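Local coordinates for protein probable threonyl-tRNA synthetase 1 (Aeropyrum pernix, PDB 3A32) that probably catalyses the attachment of threonine to its tRNA, activating the amino acid with ATP before transfer, and binds one zinc ion per subunit, at residues 61-66 / 309-314. Numbering follows the deposited sequence.
Sequences KFHARR and IHRALL. With ZN (zinc ion), chain G.
His63 and Arg311 meet beside the zinc site of the class II catalytic core, where the end of helix 48-65 packs against strand 306-316, the strand that leads into the motif 3 helix 317-327. Arg311 NH1 donates a hydrogen bond to His63 NE2 at 2.9 Å. The donor lies in the imidazole plane, at the ring edge. The bond is bent, with an N-H...N angle of 139°. The guanidinium is turned steeply against the ring, the two planes standing 72° apart. The Arg311 chain bends at chi2 (104°) and chi3, which brings its flat end round to the histidine. Both nitrogens of the His63 ring are engaged, because ND1 bonds back to Leu59 O one helical turn earlier. This pair fixes the rotation of the ring. Arg311 NH2 bonds to Asp163 O, so the guanidinium is also held from strand 159-170. A leucine in place of His63 would probably leave Arg311 NH1 without this acceptor and Leu59 O without its side-chain donor, and the guanidinium would be held less firmly. Leu313 adds the apolar part of the contact. Its CD1 sits 4.0 Å from Phe62 CE2, at the edge of the phenyl ring, and 4.1 Å from His63 NE2. Arg66 CG lies over one face of the same phenyl ring, toward its rim. His310, next to Arg311 in the strand, binds the zinc ion through ND1 at 2.1 Å. Cys112, His166 and a water complete the site, and His310 NE2 is hydrogen-bonded to Asp284 OD2. Strand 306-316 runs between strands 159-170 and 273-284 in the antiparallel part of the catalytic sheet. Helix 174-191 packs on Phe62 and Leu313 through Val188, while helix 435-457 reaches Phe62 through Leu456.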
# COMPACT_ATOMS: atom_id res chain seq x y z
N LYS A 61 -6.40 -1.38 7.20
CA LYS A 61 -7.58 -2.15 7.60
C LYS A 61 -7.92 -2.05 9.08
O LYS A 61 -9.12 -1.95 9.42
CB LYS A 61 -7.46 -3.63 7.17
CG LYS A 61 -7.39 -3.80 5.63
CD LYS A 61 -7.05 -5.22 5.18
CE LYS A 61 -7.12 -5.26 3.67
NZ LYS A 61 -6.78 -6.60 3.09
N PHE A 62 -6.90 -2.07 9.95
CA PHE A 62 -7.09 -1.82 11.39
C PHE A 62 -7.80 -0.48 11.64
O PHE A 62 -8.78 -0.41 12.39
CB PHE A 62 -5.78 -1.87 12.18
CG PHE A 62 -5.95 -1.45 13.65
CD1 PHE A 62 -6.73 -2.23 14.54
CD2 PHE A 62 -5.34 -0.30 14.14
CE1 PHE A 62 -6.90 -1.84 15.89
CE2 PHE A 62 -5.50 0.11 15.47
CZ PHE A 62 -6.27 -0.67 16.36
N HIS A 63 -7.32 0.57 10.96
CA HIS A 63 -7.93 1.87 11.08
C HIS A 63 -9.30 1.97 10.49
O HIS A 63 -10.20 2.55 11.11
CB HIS A 63 -6.98 2.94 10.59
CG HIS A 63 -5.86 3.19 11.56
ND1 HIS A 63 -4.73 2.41 11.61
CD2 HIS A 63 -5.74 4.11 12.54
CE1 HIS A 63 -3.92 2.88 12.54
NE2 HIS A 63 -4.53 3.87 13.16
N ALA A 64 -9.51 1.37 9.33
CA ALA A 64 -10.87 1.34 8.76
C ALA A 64 -11.93 0.64 9.69
O ALA A 64 -13.06 1.12 9.83
CB ALA A 64 -10.84 0.77 7.38
N ARG A 65 -11.53 -0.43 10.38
CA ARG A 65 -12.40 -1.14 11.32
C ARG A 65 -12.72 -0.40 12.63
O ARG A 65 -13.72 -0.69 13.29
CB ARG A 65 -11.72 -2.48 11.65
CG ARG A 65 -11.86 -3.44 10.49
CD ARG A 65 -10.82 -4.50 10.44
NE ARG A 65 -10.81 -5.38 11.61
CZ ARG A 65 -11.68 -6.37 11.85
NH1 ARG A 65 -12.67 -6.62 10.99
NH2 ARG A 65 -11.54 -7.11 12.96
N ARG A 66 -11.83 0.52 13.01
CA ARG A 66 -11.95 1.40 14.13
C ARG A 66 -12.64 2.74 13.77
O ARG A 66 -12.73 3.60 14.62
CB ARG A 66 -10.53 1.70 14.70
CG ARG A 66 -9.71 0.46 15.20
CD ARG A 66 -10.27 -0.20 16.46
NE ARG A 66 -10.34 0.80 17.51
CZ ARG A 66 -10.54 0.59 18.82
NH1 ARG A 66 -10.70 -0.65 19.30
NH2 ARG A 66 -10.56 1.64 19.66
N ILE A 309 -6.91 17.08 16.25
CA ILE A 309 -5.87 16.24 16.78
C ILE A 309 -5.05 15.62 15.64
O ILE A 309 -5.61 15.13 14.66
CB ILE A 309 -6.48 15.14 17.73
CG1 ILE A 309 -7.08 15.79 18.97
CG2 ILE A 309 -5.41 14.09 18.10
CD1 ILE A 309 -7.91 14.86 19.86
N HIS A 310 -3.74 15.67 15.80
CA HIS A 310 -2.78 14.85 15.05
C HIS A 310 -2.48 13.65 15.95
O HIS A 310 -2.29 13.84 17.15
CB HIS A 310 -1.43 15.56 14.95
CG HIS A 310 -1.47 16.96 14.42
ND1 HIS A 310 -1.13 17.26 13.12
CD2 HIS A 310 -1.75 18.14 15.03
CE1 HIS A 310 -1.20 18.57 12.95
NE2 HIS A 310 -1.56 19.13 14.09
N ARG A 311 -2.42 12.44 15.40
CA ARG A 311 -2.03 11.28 16.22
C ARG A 311 -1.32 10.22 15.40
O ARG A 311 -1.67 9.99 14.27
CB ARG A 311 -3.25 10.69 16.95
CG ARG A 311 -4.48 10.32 16.10
CD ARG A 311 -4.62 8.80 15.86
NE ARG A 311 -3.68 8.21 14.90
CZ ARG A 311 -3.66 6.91 14.57
NH1 ARG A 311 -4.53 6.05 15.12
NH2 ARG A 311 -2.77 6.46 13.69
N ALA A 312 -0.29 9.58 15.96
CA ALA A 312 0.23 8.35 15.38
C ALA A 312 0.34 7.36 16.52
O ALA A 312 0.49 7.79 17.65
CB ALA A 312 1.60 8.59 14.72
N LEU A 313 0.34 6.06 16.24
CA LEU A 313 0.56 5.02 17.26
C LEU A 313 2.01 4.63 17.32
O LEU A 313 2.56 4.57 18.39
CB LEU A 313 -0.31 3.77 17.03
CG LEU A 313 -1.81 3.97 16.71
CD1 LEU A 313 -2.49 2.61 16.50
CD2 LEU A 313 -2.59 4.77 17.76
N LEU A 314 2.63 4.36 16.17
CA LEU A 314 4.03 3.97 16.06
C LEU A 314 4.88 5.22 15.89
O LEU A 314 5.92 5.34 16.52
CB LEU A 314 4.22 3.05 14.84
CG LEU A 314 3.31 1.82 14.70
CD1 LEU A 314 3.63 0.94 13.44
CD2 LEU A 314 3.35 0.99 15.98
ZN ZN G . -0.70 16.15 11.44
O HOH W 1 0.23 14.42 11.93